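Methyltransferase (Streptomyces regensis, PDB 5N5D) probably transfers a methyl group from S-adenosylmethionine to a hydroxyl oxygen of an intermediate during biosynthesis of the pyrrolobenzodiazepine tomaymycin. Local coordinates at residues Met139-Ala144 against Val165-Asn170; Arg63-Ile68 against Arg81-Asp86. All coordinates share one frame; numbering follows the deposited sequence. Where two conformers were deposited one is given.

Interaction 1: Met139-Ala144 against Val165-Asn170; sequences MVFVDA and VVVVDN. With SAM (S-adenosylmethionine), chain H.
V140 and V142 of strand 139-142 are zipped to V165, V167 and D169 as parallel neighbours of a beta-alpha-beta crossover in the Rossmann-like sheet, with helix 149-158 between the two strands in sequence. Four backbone bonds do the zipping: V140 N to V165 O, V167 N to V140 O and V142 N to V167 O, each 2.8 Å long, and the slightly longer D169 N to V142 O. CA-H...O contacts supplement them, such as V166 CA to V140 O at 3.3 Å.

Apolar packing differs between the faces. V140, V142, V166 and V168 face helix 149-158, and V142 and V168 lie side by side, CB to CG2 4.0 Å. On the face covered by helix 47-60, F141 has CG anti to its backbone N (chi1 -179°), which brings ring atom CD1 within 3.9 Å of V167 CG1; its CE1 touches D169 CB.

Beyond the strands the contact turns polar and reaches the cofactor at the C-terminal ends of the parallel strands, where such folds bind S-adenosylmethionine. D143 CB sits over one face of the F141 ring, toward its rim. D143 and D169 bring two carboxylates close together, and water 2 bridges D143 OD2 and D169 OD2. D143 OD1 also lies 3.1 Å from N170 OD1, two acceptors that do not bond. This Asp-Asp-Asn cluster is consistent with the metal site of related cation-dependent O-methyltransferases, though no metal is modelled among its atoms. D169 OD1 binds a butanediol molecule, probably from the crystallisation liquor, while N170 ND2 is held by D217. D143 OD1 lies 3.4 Å from the SAM methyl carbon CE, while D143 OD2 accepts a hydrogen bond of 2.8 Å from the SAM amino nitrogen N.

Interaction 2: Arg63-Ile68 against Arg81-Asp86; sequences RRILEI and RALPPD
R63 and L83 bring the two backbones nearest, CA to CA 5.8 Å, where the loop that follows helix 74-80 passes the start of strand 64-68 without pairing with it as a strand. The apolar half of the contact belongs to L83. Its CD2 branch reaches the start of the strand, meeting the carbonyl R63 O, just before it, at 3.4 Å and the tip of I65, CD1, at 3.7 Å. I65 CG1 is anti to its own carbonyl carbon (chi1 -58°), and its chain then runs extended to CD1. Both side chains also rest on L89 of strand 88-93, and I65 packs on A57 of helix 47-60. Beside them P84 CD comes within 4.1 Å of R63 CA.

The polar half is at the surface. R63 is extended from CG to NE, and its side chain crosses that of D86 at about a right angle. R63 NE donates to D86 OD2 at 3.1 Å, with an N-H...O angle of 158°. The acceptor is near the guanidinium plane, at its edge, but the donor stands above the carboxylate, the two planes being 70° apart. This is therefore a single-bonded salt bridge, not a flat two-pronged pair. R63 NH1 and R64 NH2, two donors that do not bond to each other, lie close together, and D86 probably offsets some of the positive charge gathered there.

From the N terminus, strand 64-68 comes first; helix 74-80 follows, and the loop 81-86 returns to the start of that strand, so interaction 2 closes a short loop just before strand 88-93. The chain then builds strands 88-93 and 115-119 on one flank before entering 139-142, where interaction 1 begins, to be closed by 165-170 after helix 149-158. The contacts thus follow in series, neither nested nor crossed. They meet within the sheet, since strands 64-68 and 139-142 are neighbours: F141 N lies 2.8 Å from L66 O, a probable hydrogen bond. Interaction 2 ties the N-terminal end of a central strand to the loop before strand 88-93; interaction 1 joins the sheet's centre to the cofactor pocket.

Interaction 1: Met139-Ala144 against Val165-Asn170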
loop_
_atom_site.group_PDB
_atom_site.type_symbol
_atom_site.label_atom_id
_atom_site.label_comp_id
_atom_site.label_asym_id
_atom_site.label_seq_id
_atom_site.Cartn_x
_atom_site.Cartn_y
_atom_site.Cartn_z
ATOM N N MET A 139 -2.949 -3.213 14.311
ATOM C CA MET A 139 -2.098 -3.482 13.166
ATOM C C MET A 139 -1.036 -4.478 13.592
ATOM O O MET A 139 -0.537 -4.419 14.720
ATOM C CB MET A 139 -1.449 -2.198 12.635
ATOM C CG MET A 139 -0.503 -2.414 11.471
ATOM S SD MET A 139 -0.043 -0.832 10.733
ATOM C CE MET A 139 1.133 -1.359 9.494
ATOM N N VAL A 140 -0.703 -5.392 12.687
ATOM C CA VAL A 140 0.352 -6.375 12.899
ATOM C C VAL A 140 1.281 -6.344 11.695
ATOM O O VAL A 140 0.818 -6.436 10.554
ATOM C CB VAL A 140 -0.209 -7.795 13.088
ATOM C CG1 VAL A 140 0.909 -8.763 13.402
ATOM C CG2 VAL A 140 -1.261 -7.811 14.176
ATOM N N PHE A 141 2.580 -6.223 11.947
ATOM C CA PHE A 141 3.600 -6.320 10.909
ATOM C C PHE A 141 4.411 -7.586 11.155
ATOM O O PHE A 141 5.057 -7.721 12.202
ATOM C CB PHE A 141 4.504 -5.083 10.907
ATOM C CG PHE A 141 5.574 -5.099 9.837
ATOM C CD1 PHE A 141 5.287 -5.497 8.537
ATOM C CD2 PHE A 141 6.866 -4.702 10.135
ATOM C CE1 PHE A 141 6.277 -5.497 7.563
ATOM C CE2 PHE A 141 7.853 -4.696 9.165
ATOM C CZ PHE A 141 7.552 -5.097 7.876
ATOM N N VAL A 142 4.368 -8.504 10.195
ATOM C CA VAL A 142 5.044 -9.791 10.280
ATOM C C VAL A 142 6.255 -9.725 9.361
ATOM O O VAL A 142 6.112 -9.652 8.134
ATOM C CB VAL A 142 4.116 -10.945 9.891
ATOM C CG1 VAL A 142 4.821 -12.288 10.090
ATOM C CG2 VAL A 142 2.807 -10.869 10.675
ATOM N N ASP A 143 7.444 -9.765 9.949
ATOM C CA ASP A 143 8.686 -9.614 9.208
ATOM C C ASP A 143 9.796 -10.350 9.950
ATOM O O ASP A 143 10.825 -9.781 10.306
ATOM C CB ASP A 143 9.020 -8.135 9.026
ATOM C CG ASP A 143 10.207 -7.907 8.109
ATOM O OD1 ASP A 143 10.529 -8.797 7.283
ATOM O OD2 ASP A 143 10.826 -6.824 8.210
ATOM N N ALA A 144 9.593 -11.641 10.197
ATOM C CA ALA A 144 10.612 -12.444 10.860
ATOM C C ALA A 144 10.977 -13.619 9.959
ATOM O O ALA A 144 11.267 -13.426 8.773
ATOM C CB ALA A 144 10.122 -12.898 12.236
ATOM N N VAL A 165 -5.324 -4.328 10.501
ATOM C CA VAL A 165 -4.523 -4.479 9.292
ATOM C C VAL A 165 -3.336 -5.372 9.621
ATOM O O VAL A 165 -2.651 -5.163 10.629
ATOM C CB VAL A 165 -4.056 -3.118 8.747
ATOM C CG1 VAL A 165 -3.501 -3.276 7.328
ATOM C CG2 VAL A 165 -5.191 -2.108 8.778
ATOM N N VAL A 166 -3.095 -6.366 8.772
ATOM C CA VAL A 166 -1.952 -7.255 8.905
ATOM C C VAL A 166 -1.117 -7.102 7.641
ATOM O O VAL A 166 -1.639 -7.258 6.529
ATOM C CB VAL A 166 -2.385 -8.716 9.106
ATOM C CG1 VAL A 166 -1.174 -9.612 9.278
ATOM C CG2 VAL A 166 -3.308 -8.832 10.292
ATOM N N VAL A 167 0.157 -6.758 7.803
ATOM C CA VAL A 167 1.101 -6.678 6.692
ATOM C C VAL A 167 2.151 -7.755 6.901
ATOM O O VAL A 167 2.759 -7.832 7.975
ATOM C CB VAL A 167 1.754 -5.287 6.588
ATOM C CG1 VAL A 167 2.862 -5.292 5.530
ATOM C CG2 VAL A 167 0.704 -4.227 6.252
ATOM N N VAL A 168 2.361 -8.585 5.881
ATOM C CA VAL A 168 3.381 -9.626 5.901
ATOM C C VAL A 168 4.397 -9.285 4.820
ATOM O O VAL A 168 4.036 -9.171 3.642
ATOM C CB VAL A 168 2.783 -11.023 5.675
ATOM C CG1 VAL A 168 3.889 -12.082 5.709
ATOM C CG2 VAL A 168 1.704 -11.305 6.705
ATOM N N ASP A 169 5.652 -9.104 5.219
ATOM C CA ASP A 169 6.712 -8.750 4.286
ATOM C C ASP A 169 7.342 -9.992 3.657
ATOM O O ASP A 169 7.279 -11.102 4.198
ATOM C CB ASP A 169 7.796 -7.920 4.979
ATOM C CG ASP A 169 8.552 -7.008 4.014
ATOM O OD1 ASP A 169 8.149 -6.919 2.832
ATOM O OD2 ASP A 169 9.546 -6.367 4.437
ATOM N N ASN A 170 7.935 -9.776 2.480
ATOM C CA ASN A 170 8.837 -10.727 1.821
ATOM C C ASN A 170 8.130 -12.023 1.417
ATOM O O ASN A 170 8.613 -13.128 1.672
ATOM C CB ASN A 170 10.048 -11.011 2.712
ATOM C CG ASN A 170 10.778 -9.738 3.130
ATOM O OD1 ASN A 170 11.040 -9.518 4.315
ATOM N ND2 ASN A 170 11.095 -8.886 2.156
HETATM N N SAM H . 11.432 -5.480 10.576
HETATM C CA SAM H . 12.857 -5.108 10.472
HETATM C C SAM H . 13.010 -3.785 9.653
HETATM O O SAM H . 12.322 -3.686 8.612
HETATM O OXT SAM H . 13.803 -2.923 10.086
HETATM C CB SAM H . 13.672 -6.241 9.803
HETATM C CG SAM H . 13.367 -7.601 10.420
HETATM S SD SAM H . 14.509 -8.803 9.696
HETATM C CE SAM H . 13.811 -9.002 8.100
HETATM C "C5'" SAM H . 13.963 -10.378 10.440
HETATM C "C4'" SAM H . 14.241 -10.454 11.929
HETATM O "O4'" SAM H . 13.497 -11.536 12.531
HETATM C "C3'" SAM H . 15.716 -10.674 12.293
HETATM O "O3'" SAM H . 16.150 -9.630 13.157
HETATM C "C2'" SAM H . 15.724 -12.064 12.949
HETATM O "O2'" SAM H . 16.682 -12.180 13.994
HETATM C "C1'" SAM H . 14.311 -12.132 13.514
HETATM N N9 SAM H . 13.814 -13.479 13.764
HETATM C C8 SAM H . 14.008 -14.595 12.994
HETATM N N7 SAM H . 13.385 -15.663 13.433
HETATM C C5 SAM H . 12.733 -15.216 14.574
HETATM C C6 SAM H . 11.880 -15.857 15.490
HETATM N N6 SAM H . 11.527 -17.145 15.400
HETATM N N1 SAM H . 11.384 -15.120 16.510
HETATM C C2 SAM H . 11.731 -13.832 16.600
HETATM N N3 SAM H . 12.529 -13.121 15.797
HETATM C C4 SAM H . 12.997 -13.875 14.794
HETATM O O HOH W 1 7.854 -12.344 6.754
HETATM O O HOH W 2 12.024 -6.257 5.887
#

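Interaction 2: Arg63-Ile68 against Arg81-Asp86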
loop_
_atom_site.group_PDB
_atom_site.type_symbol
_atom_site.label_atom_id
_atom_site.label_comp_id
_atom_site.label_asym_id
_atom_site.label_seq_id
_atom_site.Cartn_x
_atom_site.Cartn_y
_atom_site.Cartn_z
ATOM N N ARG A 63 -3.691 2.408 17.455
ATOM C CA ARG A 63 -3.231 2.730 18.796
ATOM C C ARG A 63 -2.333 1.655 19.378
ATOM O O ARG A 63 -1.468 1.964 20.196
ATOM C CB ARG A 63 -4.438 2.940 19.720
ATOM C CG ARG A 63 -4.107 3.282 21.157
ATOM C CD ARG A 63 -5.379 3.631 21.939
ATOM N NE ARG A 63 -5.115 3.820 23.364
ATOM C CZ ARG A 63 -5.238 2.876 24.292
ATOM N NH1 ARG A 63 -5.627 1.648 23.965
ATOM N NH2 ARG A 63 -4.971 3.161 25.560
ATOM N N ARG A 64 -2.518 0.402 18.974
ATOM C CA ARG A 64 -1.666 -0.692 19.409
ATOM C C ARG A 64 -1.176 -1.430 18.174
ATOM O O ARG A 64 -1.983 -1.848 17.339
ATOM C CB ARG A 64 -2.405 -1.658 20.333
ATOM C CG ARG A 64 -2.866 -1.049 21.652
ATOM C CD ARG A 64 -3.271 -2.142 22.633
ATOM N NE ARG A 64 -4.069 -1.634 23.744
ATOM C CZ ARG A 64 -3.570 -1.005 24.804
ATOM N NH1 ARG A 64 -2.265 -0.787 24.905
ATOM N NH2 ARG A 64 -4.382 -0.584 25.766
ATOM N N ILE A 65 0.135 -1.589 18.067
ATOM C CA ILE A 65 0.756 -2.241 16.922
ATOM C C ILE A 65 1.634 -3.378 17.420
ATOM O O ILE A 65 2.361 -3.224 18.407
ATOM C CB ILE A 65 1.587 -1.245 16.088
ATOM C CG1 ILE A 65 0.702 -0.090 15.605
ATOM C CG2 ILE A 65 2.252 -1.958 14.917
ATOM C CD1 ILE A 65 1.462 1.010 14.887
ATOM N N LEU A 66 1.575 -4.516 16.728
ATOM C CA LEU A 66 2.428 -5.666 17.005
ATOM C C LEU A 66 3.391 -5.855 15.843
ATOM O O LEU A 66 2.965 -5.878 14.685
ATOM C CB LEU A 66 1.588 -6.927 17.207
ATOM C CG LEU A 66 2.337 -8.258 17.300
ATOM C CD1 LEU A 66 3.269 -8.289 18.515
ATOM C CD2 LEU A 66 1.353 -9.408 17.338
ATOM N N GLU A 67 4.680 -5.979 16.151
ATOM C CA GLU A 67 5.709 -6.231 15.151
ATOM C C GLU A 67 6.449 -7.508 15.500
ATOM O O GLU A 67 6.921 -7.669 16.630
ATOM C CB GLU A 67 6.695 -5.061 15.070
ATOM C CG GLU A 67 7.888 -5.301 14.158
ATOM C CD GLU A 67 8.791 -4.088 14.079
ATOM O OE1 GLU A 67 9.385 -3.722 15.116
ATOM O OE2 GLU A 67 8.880 -3.497 12.984
ATOM N N ILE A 68 6.561 -8.404 14.527
ATOM C CA ILE A 68 7.282 -9.660 14.684
ATOM C C ILE A 68 8.545 -9.536 13.843
ATOM O O ILE A 68 8.490 -9.615 12.612
ATOM C CB ILE A 68 6.429 -10.862 14.266
ATOM C CG1 ILE A 68 5.112 -10.856 15.044
ATOM C CG2 ILE A 68 7.192 -12.157 14.508
ATOM C CD1 ILE A 68 4.089 -11.849 14.555
ATOM N N ARG A 81 6.298 5.896 15.386
ATOM C CA ARG A 81 6.022 7.303 15.127
ATOM C C ARG A 81 4.631 7.544 14.552
ATOM O O ARG A 81 4.212 8.705 14.463
ATOM C CB ARG A 81 7.095 7.871 14.200
ATOM C CG ARG A 81 8.386 8.151 14.944
ATOM C CD ARG A 81 9.474 8.732 14.061
ATOM N NE ARG A 81 10.565 9.237 14.886
ATOM C CZ ARG A 81 11.773 9.556 14.434
ATOM N NH1 ARG A 81 12.061 9.421 13.147
ATOM N NH2 ARG A 81 12.698 9.997 15.274
ATOM N N ALA A 82 3.909 6.492 14.174
ATOM C CA ALA A 82 2.513 6.618 13.785
ATOM C C ALA A 82 1.578 6.658 14.987
ATOM O O ALA A 82 0.397 6.979 14.823
ATOM C CB ALA A 82 2.115 5.455 12.879
ATOM N N LEU A 83 2.079 6.345 16.183
ATOM C CA LEU A 83 1.219 6.120 17.330
ATOM C C LEU A 83 0.812 7.427 18.006
ATOM O O LEU A 83 1.584 8.387 18.040
ATOM C CB LEU A 83 1.921 5.254 18.364
ATOM C CG LEU A 83 2.193 3.800 17.994
ATOM C CD1 LEU A 83 3.159 3.178 18.994
ATOM C CD2 LEU A 83 0.890 3.025 17.953
ATOM N N PRO A 84 -0.374 7.457 18.605
ATOM C CA PRO A 84 -0.738 8.559 19.489
ATOM C C PRO A 84 -0.003 8.442 20.810
ATOM O O PRO A 84 0.586 7.393 21.110
ATOM C CB PRO A 84 -2.247 8.365 19.677
ATOM C CG PRO A 84 -2.405 6.892 19.605
ATOM C CD PRO A 84 -1.439 6.441 18.538
ATOM N N PRO A 85 -0.038 9.479 21.646
ATOM C CA PRO A 85 0.728 9.427 22.900
ATOM C C PRO A 85 0.316 8.310 23.841
ATOM O O PRO A 85 1.112 7.948 24.714
ATOM C CB PRO A 85 0.467 10.801 23.524
ATOM C CG PRO A 85 0.121 11.671 22.377
ATOM C CD PRO A 85 -0.623 10.811 21.414
ATOM N N ASP A 86 -0.896 7.765 23.717
ATOM C CA ASP A 86 -1.315 6.644 24.548
ATOM C C ASP A 86 -1.188 5.314 23.816
ATOM O O ASP A 86 -1.721 4.302 24.282
ATOM C CB ASP A 86 -2.749 6.841 25.052
ATOM C CG ASP A 86 -3.785 6.871 23.936
ATOM O OD1 ASP A 86 -3.427 7.001 22.750
ATOM O OD2 ASP A 86 -4.989 6.771 24.268
#